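Local coordinates for protein arginyl-tRNA synthetase, putative (Plasmodium falciparum, PDB 5JLD) that probably joins L-arginine to its cognate tRNA at the expense of ATP, as a class I aminoacyl-tRNA synthetase of the malaria parasite, at residues A[73-84]-A[93-101]; A[131-139]-A[154-165]. All coordinates share one frame; numbering follows the deposited sequence.

Contact 1 of 2, residues A[73-84]-A[93-101]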
loop_
_atom_site.group_PDB
_atom_site.type_symbol
_atom_site.label_atom_id
_atom_site.label_comp_id
_atom_site.label_asym_id
_atom_site.label_seq_id
_atom_site.Cartn_x
_atom_site.Cartn_y
_atom_site.Cartn_z
ATOM N N ILE A 73 3.598 -1.800 -37.887
ATOM C CA ILE A 73 2.950 -2.317 -36.671
ATOM C C ILE A 73 1.436 -2.019 -36.645
ATOM O O ILE A 73 0.622 -2.891 -36.370
ATOM C CB ILE A 73 3.590 -1.733 -35.401
ATOM C CG1 ILE A 73 5.031 -2.242 -35.251
ATOM C CG2 ILE A 73 2.733 -2.068 -34.169
ATOM C CD1 ILE A 73 5.743 -1.705 -34.041
ATOM N N ILE A 74 1.075 -0.778 -36.932
ATOM C CA ILE A 74 -0.325 -0.375 -37.004
ATOM C C ILE A 74 -1.097 -1.188 -38.056
ATOM O O ILE A 74 -2.210 -1.650 -37.792
ATOM C CB ILE A 74 -0.435 1.136 -37.312
ATOM C CG1 ILE A 74 0.010 1.948 -36.081
ATOM C CG2 ILE A 74 -1.856 1.513 -37.766
ATOM C CD1 ILE A 74 -0.104 3.451 -36.241
ATOM N N SER A 75 -0.490 -1.375 -39.230
ATOM C CA SER A 75 -1.112 -2.137 -40.309
ATOM C C SER A 75 -1.367 -3.577 -39.869
ATOM O O SER A 75 -2.266 -4.238 -40.399
ATOM C CB SER A 75 -0.245 -2.137 -41.575
ATOM O OG SER A 75 0.818 -3.083 -41.462
ATOM N N ASN A 76 -0.595 -4.076 -38.910
ATOM C CA ASN A 76 -0.905 -5.430 -38.444
ATOM C C ASN A 76 -1.760 -5.497 -37.165
ATOM O O ASN A 76 -1.866 -6.553 -36.521
ATOM C CB ASN A 76 0.385 -6.228 -38.278
ATOM C CG ASN A 76 0.827 -6.884 -39.589
ATOM O OD1 ASN A 76 0.007 -7.430 -40.334
ATOM N ND2 ASN A 76 2.115 -6.800 -39.890
ATOM N N ILE A 77 -2.403 -4.380 -36.827
ATOM C CA ILE A 77 -3.379 -4.349 -35.737
ATOM C C ILE A 77 -4.804 -4.194 -36.284
ATOM O O ILE A 77 -5.079 -3.309 -37.093
ATOM C CB ILE A 77 -3.087 -3.199 -34.759
ATOM C CG1 ILE A 77 -1.825 -3.503 -33.951
ATOM C CG2 ILE A 77 -4.285 -2.945 -33.836
ATOM C CD1 ILE A 77 -1.329 -2.336 -33.116
ATOM N N ASN A 78 -5.708 -5.060 -35.847
ATOM C CA ASN A 78 -7.111 -4.986 -36.260
ATOM C C ASN A 78 -8.041 -5.108 -35.046
ATOM O O ASN A 78 -8.361 -6.215 -34.612
ATOM C CB ASN A 78 -7.416 -6.082 -37.287
ATOM C CG ASN A 78 -8.771 -5.907 -37.955
ATOM O OD1 ASN A 78 -9.258 -4.785 -38.122
ATOM N ND2 ASN A 78 -9.385 -7.023 -38.348
ATOM N N GLU A 79 -8.445 -3.972 -34.482
ATOM C CA GLU A 79 -9.219 -3.972 -33.238
ATOM C C GLU A 79 -10.357 -2.963 -33.274
ATOM O O GLU A 79 -10.129 -1.755 -33.410
ATOM C CB GLU A 79 -8.320 -3.667 -32.022
ATOM C CG GLU A 79 -7.129 -4.597 -31.845
ATOM C CD GLU A 79 -7.545 -6.002 -31.488
ATOM O OE1 GLU A 79 -8.670 -6.167 -30.980
ATOM O OE2 GLU A 79 -6.765 -6.945 -31.739
ATOM N N THR A 80 -11.583 -3.448 -33.117
ATOM C CA THR A 80 -12.726 -2.547 -33.124
ATOM C C THR A 80 -12.797 -1.731 -31.838
ATOM O O THR A 80 -13.486 -0.720 -31.792
ATOM C CB THR A 80 -14.061 -3.297 -33.310
ATOM O OG1 THR A 80 -14.258 -4.216 -32.230
ATOM C CG2 THR A 80 -14.073 -4.058 -34.634
ATOM N N ILE A 81 -12.084 -2.154 -30.793
ATOM C CA ILE A 81 -12.125 -1.407 -29.531
ATOM C C ILE A 81 -11.276 -0.143 -29.587
ATOM O O ILE A 81 -11.366 0.724 -28.717
ATOM C CB ILE A 81 -11.671 -2.268 -28.348
ATOM C CG1 ILE A 81 -10.183 -2.595 -28.458
ATOM C CG2 ILE A 81 -12.507 -3.546 -28.282
ATOM C CD1 ILE A 81 -9.623 -3.196 -27.200
ATOM N N PHE A 82 -10.442 -0.045 -30.613
ATOM C CA PHE A 82 -9.684 1.168 -30.871
ATOM C C PHE A 82 -10.500 2.102 -31.754
ATOM O O PHE A 82 -10.794 1.773 -32.902
ATOM C CB PHE A 82 -8.351 0.846 -31.547
ATOM C CG PHE A 82 -7.401 0.099 -30.679
ATOM C CD1 PHE A 82 -7.487 0.195 -29.300
ATOM C CD2 PHE A 82 -6.424 -0.708 -31.237
ATOM C CE1 PHE A 82 -6.605 -0.504 -28.479
ATOM C CE2 PHE A 82 -5.539 -1.412 -30.432
ATOM C CZ PHE A 82 -5.632 -1.306 -29.043
ATOM N N GLU A 83 -10.877 3.255 -31.218
ATOM C CA GLU A 83 -11.568 4.260 -32.024
ATOM C C GLU A 83 -10.581 4.910 -32.978
ATOM O O GLU A 83 -10.930 5.327 -34.083
ATOM C CB GLU A 83 -12.218 5.316 -31.136
ATOM C CG GLU A 83 -12.598 6.611 -31.854
ATOM C CD GLU A 83 -12.891 7.726 -30.877
ATOM O OE1 GLU A 83 -13.916 7.629 -30.165
ATOM O OE2 GLU A 83 -12.091 8.687 -30.805
ATOM N N GLU A 84 -9.334 4.982 -32.536
ATOM C CA GLU A 84 -8.280 5.597 -33.317
ATOM C C GLU A 84 -6.931 4.990 -32.945
ATOM O O GLU A 84 -6.688 4.639 -31.790
ATOM C CB GLU A 84 -8.282 7.109 -33.095
ATOM C CG GLU A 84 -6.961 7.799 -33.348
ATOM C CD GLU A 84 -7.025 9.280 -33.027
ATOM O OE1 GLU A 84 -8.147 9.829 -33.028
ATOM O OE2 GLU A 84 -5.967 9.886 -32.744
ATOM N N ILE A 93 3.195 5.082 -31.018
ATOM C CA ILE A 93 1.844 4.838 -31.503
ATOM C C ILE A 93 0.830 5.111 -30.404
ATOM O O ILE A 93 0.976 4.625 -29.296
ATOM C CB ILE A 93 1.686 3.371 -31.988
ATOM C CG1 ILE A 93 2.597 3.082 -33.189
ATOM C CG2 ILE A 93 0.245 3.045 -32.298
ATOM C CD1 ILE A 93 2.802 1.586 -33.448
ATOM N N THR A 94 -0.194 5.889 -30.698
ATOM C CA THR A 94 -1.224 6.181 -29.712
ATOM C C THR A 94 -2.549 5.573 -30.126
ATOM O O THR A 94 -2.852 5.450 -31.322
ATOM C CB THR A 94 -1.420 7.704 -29.502
ATOM O OG1 THR A 94 -1.761 8.316 -30.747
ATOM C CG2 THR A 94 -0.144 8.358 -28.935
ATOM N N VAL A 95 -3.335 5.185 -29.132
ATOM C CA VAL A 95 -4.663 4.644 -29.372
ATOM C C VAL A 95 -5.671 5.296 -28.441
ATOM O O VAL A 95 -5.330 5.746 -27.323
ATOM C CB VAL A 95 -4.723 3.112 -29.172
ATOM C CG1 VAL A 95 -3.855 2.403 -30.185
ATOM C CG2 VAL A 95 -4.320 2.730 -27.727
ATOM N N LYS A 96 -6.905 5.349 -28.935
ATOM C CA LYS A 96 -8.066 5.776 -28.170
ATOM C C LYS A 96 -9.045 4.627 -28.127
ATOM O O LYS A 96 -9.320 4.001 -29.154
ATOM C CB LYS A 96 -8.754 6.996 -28.791
ATOM C CG LYS A 96 -8.010 8.308 -28.664
ATOM C CD LYS A 96 -8.861 9.457 -29.219
ATOM C CE LYS A 96 -8.102 10.774 -29.215
ATOM N NZ LYS A 96 -8.835 11.855 -29.931
ATOM N N LEU A 97 -9.577 4.350 -26.941
ATOM C CA LEU A 97 -10.612 3.346 -26.815
ATOM C C LEU A 97 -11.911 3.896 -27.383
ATOM O O LEU A 97 -12.228 5.065 -27.191
ATOM C CB LEU A 97 -10.784 2.942 -25.352
ATOM C CG LEU A 97 -9.484 2.435 -24.743
ATOM C CD1 LEU A 97 -9.642 2.273 -23.257
ATOM C CD2 LEU A 97 -9.136 1.109 -25.403
ATOM N N SER A 98 -12.660 3.051 -28.075
ATOM C CA SER A 98 -13.964 3.451 -28.596
ATOM C C SER A 98 -14.981 3.708 -27.485
ATOM O O SER A 98 -14.870 3.198 -26.365
ATOM C CB SER A 98 -14.514 2.378 -29.533
ATOM O OG SER A 98 -14.870 1.228 -28.774
ATOM N N LYS A 99 -15.965 4.524 -27.825
ATOM C CA LYS A 99 -17.114 4.824 -26.990
ATOM C C LYS A 99 -17.850 3.530 -26.593
ATOM O O LYS A 99 -18.282 3.353 -25.442
ATOM C CB LYS A 99 -18.029 5.797 -27.768
ATOM C CG LYS A 99 -19.463 5.930 -27.295
ATOM C CD LYS A 99 -20.260 6.814 -28.269
ATOM C CE LYS A 99 -21.669 7.073 -27.756
ATOM N NZ LYS A 99 -22.471 5.820 -27.648
ATOM N N ASP A 100 -17.964 2.603 -27.541
ATOM C CA ASP A 100 -18.702 1.375 -27.274
ATOM C C ASP A 100 -17.930 0.433 -26.354
ATOM O O ASP A 100 -18.521 -0.170 -25.452
ATOM C CB ASP A 100 -19.065 0.650 -28.568
ATOM C CG ASP A 100 -19.941 -0.567 -28.313
ATOM O OD1 ASP A 100 -21.143 -0.389 -28.011
ATOM O OD2 ASP A 100 -19.423 -1.701 -28.395
ATOM N N TYR A 101 -16.621 0.311 -26.555
ATOM C CA TYR A 101 -15.835 -0.495 -25.630
ATOM C C TYR A 101 -15.968 0.022 -24.196
ATOM O O TYR A 101 -16.141 -0.761 -23.252
ATOM C CB TYR A 101 -14.348 -0.539 -25.999
ATOM C CG TYR A 101 -13.559 -1.301 -24.926
ATOM C CD1 TYR A 101 -13.657 -2.683 -24.813
ATOM C CD2 TYR A 101 -12.758 -0.623 -24.004
ATOM C CE1 TYR A 101 -12.950 -3.383 -23.804
ATOM C CE2 TYR A 101 -12.055 -1.297 -23.025
ATOM C CZ TYR A 101 -12.154 -2.672 -22.918
ATOM O OH TYR A 101 -11.442 -3.307 -21.916
HETATM O O HOH W 1 -13.139 7.744 -27.786
HETATM O O HOH W 2 -4.633 8.266 -30.415
#
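The amide of E83 and the carbonyl of K96 meet at a classic beta bulge in the antiparallel hairpin of strands 82-86 and 93-97. The bond from E83 N to K96 O is 2.7 Å but bent, with 140° at the hydrogen. On one flank of it, S98 N donates to I81 O. On the other, K96 N donates to E84 O at 2.9 Å. F82 pairs with L97, but E83 and E84 both face K96, so strand 82-86 carries one residue more here.

The F82 ring lies under V95. V95 CG1 sits 4.0 Å from the centroid of the F82 ring and only 4° off its normal, a CH-pi contact over the face. CG of F82 is anti to the carbonyl carbon (chi1 -67°), which swings the ring beneath this methyl. L97 CD2 comes to the ring edge. Further along, CD1 of I93 packs 3.7 Å from I73 CG2, joining the strand to the end of helix 66-75.

The extended chain of K96 passes close to two carboxylates: its CD lies 3.7 Å from E83 OE2, and its NZ makes a long salt bridge of 3.8 Å with E84 OE1. One water donates to both E83 OE1 and L97 O.

Strand 45-47 flanks strand 93-97 in the four-stranded sheet. S98 then caps helix 99-108: its OG accepts from Y101 N at 3.0 Å.

Contact 2 of 2, residues A[131-139]-A[154-165]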
loop_
_atom_site.group_PDB
_atom_site.type_symbol
_atom_site.label_atom_id
_atom_site.label_comp_id
_atom_site.label_asym_id
_atom_site.label_seq_id
_atom_site.Cartn_x
_atom_site.Cartn_y
_atom_site.Cartn_z
ATOM N N TYR A 131 0.344 -15.636 -5.509
ATOM C CA TYR A 131 0.049 -14.770 -4.368
ATOM C C TYR A 131 -0.846 -15.501 -3.377
ATOM O O TYR A 131 -1.681 -14.885 -2.727
ATOM C CB TYR A 131 -0.620 -13.461 -4.809
ATOM C CG TYR A 131 0.332 -12.487 -5.484
ATOM C CD1 TYR A 131 1.171 -11.678 -4.730
ATOM C CD2 TYR A 131 0.386 -12.375 -6.879
ATOM C CE1 TYR A 131 2.041 -10.787 -5.332
ATOM C CE2 TYR A 131 1.266 -11.480 -7.498
ATOM C CZ TYR A 131 2.077 -10.679 -6.716
ATOM O OH TYR A 131 2.968 -9.794 -7.292
ATOM N N GLY A 132 -0.665 -16.817 -3.273
ATOM C CA GLY A 132 -1.453 -17.639 -2.374
ATOM C C GLY A 132 -1.461 -17.074 -0.969
ATOM O O GLY A 132 -2.518 -16.803 -0.404
ATOM N N ASN A 133 -0.277 -16.881 -0.404
ATOM C CA ASN A 133 -0.189 -16.330 0.940
ATOM C C ASN A 133 0.712 -15.117 0.942
ATOM O O ASN A 133 1.883 -15.211 0.584
ATOM C CB ASN A 133 0.344 -17.359 1.944
ATOM C CG ASN A 133 -0.497 -18.615 2.021
ATOM O OD1 ASN A 133 -1.685 -18.573 2.350
ATOM N ND2 ASN A 133 0.141 -19.758 1.776
ATOM N N VAL A 134 0.177 -13.988 1.378
ATOM C CA VAL A 134 0.969 -12.769 1.459
ATOM C C VAL A 134 1.111 -12.330 2.907
ATOM O O VAL A 134 0.133 -12.336 3.664
ATOM C CB VAL A 134 0.311 -11.613 0.634
ATOM C CG1 VAL A 134 1.031 -10.292 0.894
ATOM C CG2 VAL A 134 0.291 -11.947 -0.873
ATOM N N LEU A 135 2.318 -11.941 3.291
ATOM C CA LEU A 135 2.540 -11.406 4.624
ATOM C C LEU A 135 3.091 -9.994 4.529
ATOM O O LEU A 135 4.049 -9.760 3.808
ATOM C CB LEU A 135 3.501 -12.301 5.424
ATOM C CG LEU A 135 3.745 -11.905 6.883
ATOM C CD1 LEU A 135 4.007 -13.153 7.755
ATOM C CD2 LEU A 135 4.899 -10.908 7.016
ATOM N N VAL A 136 2.509 -9.079 5.303
ATOM C CA VAL A 136 2.985 -7.703 5.369
ATOM C C VAL A 136 3.486 -7.405 6.788
ATOM O O VAL A 136 2.748 -7.504 7.776
ATOM C CB VAL A 136 1.880 -6.692 4.952
ATOM C CG1 VAL A 136 2.419 -5.247 4.967
ATOM C CG2 VAL A 136 1.310 -7.047 3.561
ATOM N N ASP A 137 4.761 -7.051 6.870
ATOM C CA ASP A 137 5.453 -6.753 8.123
ATOM C C ASP A 137 5.533 -5.244 8.277
ATOM O O ASP A 137 6.253 -4.595 7.527
ATOM C CB ASP A 137 6.846 -7.392 8.098
ATOM C CG ASP A 137 7.617 -7.226 9.397
ATOM O OD1 ASP A 137 7.528 -6.171 10.066
ATOM O OD2 ASP A 137 8.340 -8.182 9.753
ATOM N N PHE A 138 4.788 -4.684 9.226
ATOM C CA PHE A 138 4.735 -3.240 9.365
ATOM C C PHE A 138 4.457 -2.766 10.785
ATOM O O PHE A 138 4.172 -3.571 11.684
ATOM C CB PHE A 138 3.697 -2.635 8.377
ATOM C CG PHE A 138 2.254 -3.037 8.630
ATOM C CD1 PHE A 138 1.844 -4.368 8.538
ATOM C CD2 PHE A 138 1.287 -2.063 8.888
ATOM C CE1 PHE A 138 0.496 -4.727 8.737
ATOM C CE2 PHE A 138 -0.060 -2.405 9.085
ATOM C CZ PHE A 138 -0.456 -3.740 9.012
ATOM N N SER A 139 4.583 -1.444 10.943
ATOM C CA SER A 139 4.469 -0.692 12.194
ATOM C C SER A 139 5.716 -0.854 13.065
ATOM O O SER A 139 6.507 0.072 13.192
ATOM C CB SER A 139 3.216 -1.088 12.976
ATOM O OG SER A 139 2.930 -0.118 13.948
ATOM N N SER A 154 4.763 3.857 8.855
ATOM C CA SER A 154 4.842 2.437 8.535
ATOM C C SER A 154 3.481 1.770 8.711
ATOM O O SER A 154 3.089 0.881 7.939
ATOM C CB SER A 154 5.887 1.741 9.419
ATOM O OG SER A 154 5.902 0.353 9.156
ATOM N N THR A 155 2.768 2.216 9.737
ATOM C CA THR A 155 1.473 1.660 10.099
ATOM C C THR A 155 0.465 1.952 8.990
ATOM O O THR A 155 -0.234 1.042 8.513
ATOM C CB THR A 155 0.996 2.233 11.457
ATOM O OG1 THR A 155 1.970 1.931 12.460
ATOM C CG2 THR A 155 -0.350 1.658 11.887
ATOM N N ILE A 156 0.445 3.212 8.546
ATOM C CA ILE A 156 -0.459 3.699 7.490
ATOM C C ILE A 156 -0.217 3.050 6.118
ATOM O O ILE A 156 -1.155 2.520 5.452
ATOM C CB ILE A 156 -0.331 5.229 7.374
ATOM C CG1 ILE A 156 -0.807 5.870 8.683
ATOM C CG2 ILE A 156 -1.123 5.755 6.186
ATOM C CD1 ILE A 156 -0.494 7.346 8.830
ATOM N N ILE A 157 1.045 3.077 5.699
ATOM C CA ILE A 157 1.433 2.419 4.448
ATOM C C ILE A 157 1.095 0.918 4.468
ATOM O O ILE A 157 0.414 0.388 3.558
ATOM C CB ILE A 157 2.938 2.605 4.188
ATOM C CG1 ILE A 157 3.261 4.095 3.948
ATOM C CG2 ILE A 157 3.387 1.718 3.046
ATOM C CD1 ILE A 157 4.729 4.361 3.661
ATOM N N GLY A 158 1.553 0.236 5.526
ATOM C CA GLY A 158 1.339 -1.202 5.631
ATOM C C GLY A 158 -0.140 -1.559 5.613
ATOM O O GLY A 158 -0.563 -2.493 4.921
ATOM N N ASP A 159 -0.944 -0.796 6.347
ATOM C CA ASP A 159 -2.353 -1.096 6.367
ATOM C C ASP A 159 -2.964 -0.908 4.971
ATOM O O ASP A 159 -3.782 -1.736 4.540
ATOM C CB ASP A 159 -3.104 -0.249 7.392
ATOM C CG ASP A 159 -4.585 -0.557 7.391
ATOM O OD1 ASP A 159 -4.952 -1.670 7.851
ATOM O OD2 ASP A 159 -5.375 0.279 6.874
ATOM N N SER A 160 -2.574 0.159 4.268
ATOM C CA SER A 160 -3.080 0.323 2.889
ATOM C C SER A 160 -2.737 -0.875 1.997
ATOM O O SER A 160 -3.610 -1.420 1.302
ATOM C CB SER A 160 -2.545 1.618 2.247
ATOM O OG SER A 160 -3.341 1.926 1.117
ATOM N N ILE A 161 -1.481 -1.309 2.042
ATOM C CA ILE A 161 -1.078 -2.491 1.269
ATOM C C ILE A 161 -1.918 -3.743 1.605
ATOM O O ILE A 161 -2.389 -4.487 0.698
ATOM C CB ILE A 161 0.426 -2.767 1.493
ATOM C CG1 ILE A 161 1.229 -1.626 0.842
ATOM C CG2 ILE A 161 0.834 -4.159 0.942
ATOM C CD1 ILE A 161 2.717 -1.562 1.203
ATOM N N CYS A 162 -2.140 -3.958 2.907
ATOM C CA CYS A 162 -2.967 -5.089 3.320
ATOM C C CYS A 162 -4.375 -4.978 2.745
ATOM O O CYS A 162 -4.931 -5.955 2.267
ATOM C CB CYS A 162 -3.048 -5.188 4.843
ATOM S SG CYS A 162 -1.446 -5.652 5.589
ATOM N N ARG A 163 -4.953 -3.788 2.846
ATOM C CA ARG A 163 -6.302 -3.574 2.378
ATOM C C ARG A 163 -6.349 -3.842 0.861
ATOM O O ARG A 163 -7.345 -4.353 0.353
ATOM C CB ARG A 163 -6.774 -2.152 2.695
ATOM C CG ARG A 163 -6.997 -1.834 4.160
ATOM C CD ARG A 163 -7.878 -0.574 4.326
ATOM N NE ARG A 163 -7.942 -0.108 5.710
ATOM C CZ ARG A 163 -8.948 0.594 6.235
ATOM N NH1 ARG A 163 -9.991 0.933 5.492
ATOM N NH2 ARG A 163 -8.904 0.972 7.517
ATOM N N VAL A 164 -5.261 -3.525 0.159
ATOM C CA VAL A 164 -5.192 -3.793 -1.275
ATOM C C VAL A 164 -5.275 -5.290 -1.515
ATOM O O VAL A 164 -6.107 -5.741 -2.295
ATOM C CB VAL A 164 -3.909 -3.226 -1.922
ATOM C CG1 VAL A 164 -3.667 -3.856 -3.281
ATOM C CG2 VAL A 164 -4.002 -1.706 -2.056
ATOM N N PHE A 165 -4.452 -6.069 -0.813
ATOM C CA PHE A 165 -4.516 -7.525 -1.013
ATOM C C PHE A 165 -5.848 -8.159 -0.580
ATOM O O PHE A 165 -6.336 -9.103 -1.227
ATOM C CB PHE A 165 -3.350 -8.207 -0.300
ATOM C CG PHE A 165 -2.053 -8.062 -1.035
ATOM C CD1 PHE A 165 -1.815 -8.783 -2.191
ATOM C CD2 PHE A 165 -1.097 -7.172 -0.599
ATOM C CE1 PHE A 165 -0.640 -8.647 -2.869
ATOM C CE2 PHE A 165 0.088 -7.028 -1.278
ATOM C CZ PHE A 165 0.323 -7.772 -2.408
#
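S139 OG is gripped by two hydroxyls, T155 OG1 at 2.7 Å and that of Y263. S139 lies just past the end of strand 133-137, against helix 149-167. This is the crossover helix of the beta-alpha-beta unit leading to strand 171-176 in the Rossmann fold of the class I catalytic domain. T155 OG1 is also bonded to the carbonyl of H151, one turn back. Beside it, S139 N donates to S154 OG at 2.9 Å.

Strand 133-137 and helix segment 154-165 run nearly antiparallel, at 168°, with 8.8 Å between their axes at closest approach. With CG between its backbone N and carbonyl carbon (chi1 65°), the F138 ring lies flat against the backbone at G158. G158 C is 3.5 Å above the ring plane, offset toward the rim, and F138 CD2 is 3.4 Å from G158 CA. The carbonyl oxygens of S154 and T155 lie at the ring edge.

C162 SG approaches the same ring obliquely and also presses on V136 CB, at 3.5 Å. Farther along, V134 lays both methyls over one face of the F165 ring. CG2 lies nearer CE1, and CG1, over the centre, makes a CH-pi contact 4.0 Å from the centroid.

The two contacts lie in different parts of one chain and come in series, with contact 1 complete before contact 2 begins. Their centres are about 37 Å apart and their nearest atoms about 20 Å apart, so they do not touch. Contact 1 belongs to the four-stranded antiparallel sheet of the N-terminal domain, about 33 Å from the centre of the chain. Contact 2 belongs to the parallel sheet of the catalytic domain, about 6 Å from that centre. They share no strand or helix. Contact 1 is partly buried and bridged by waters, contact 2 is buried throughout. One sits in the peripheral N-terminal domain, the other near the middle of the chain.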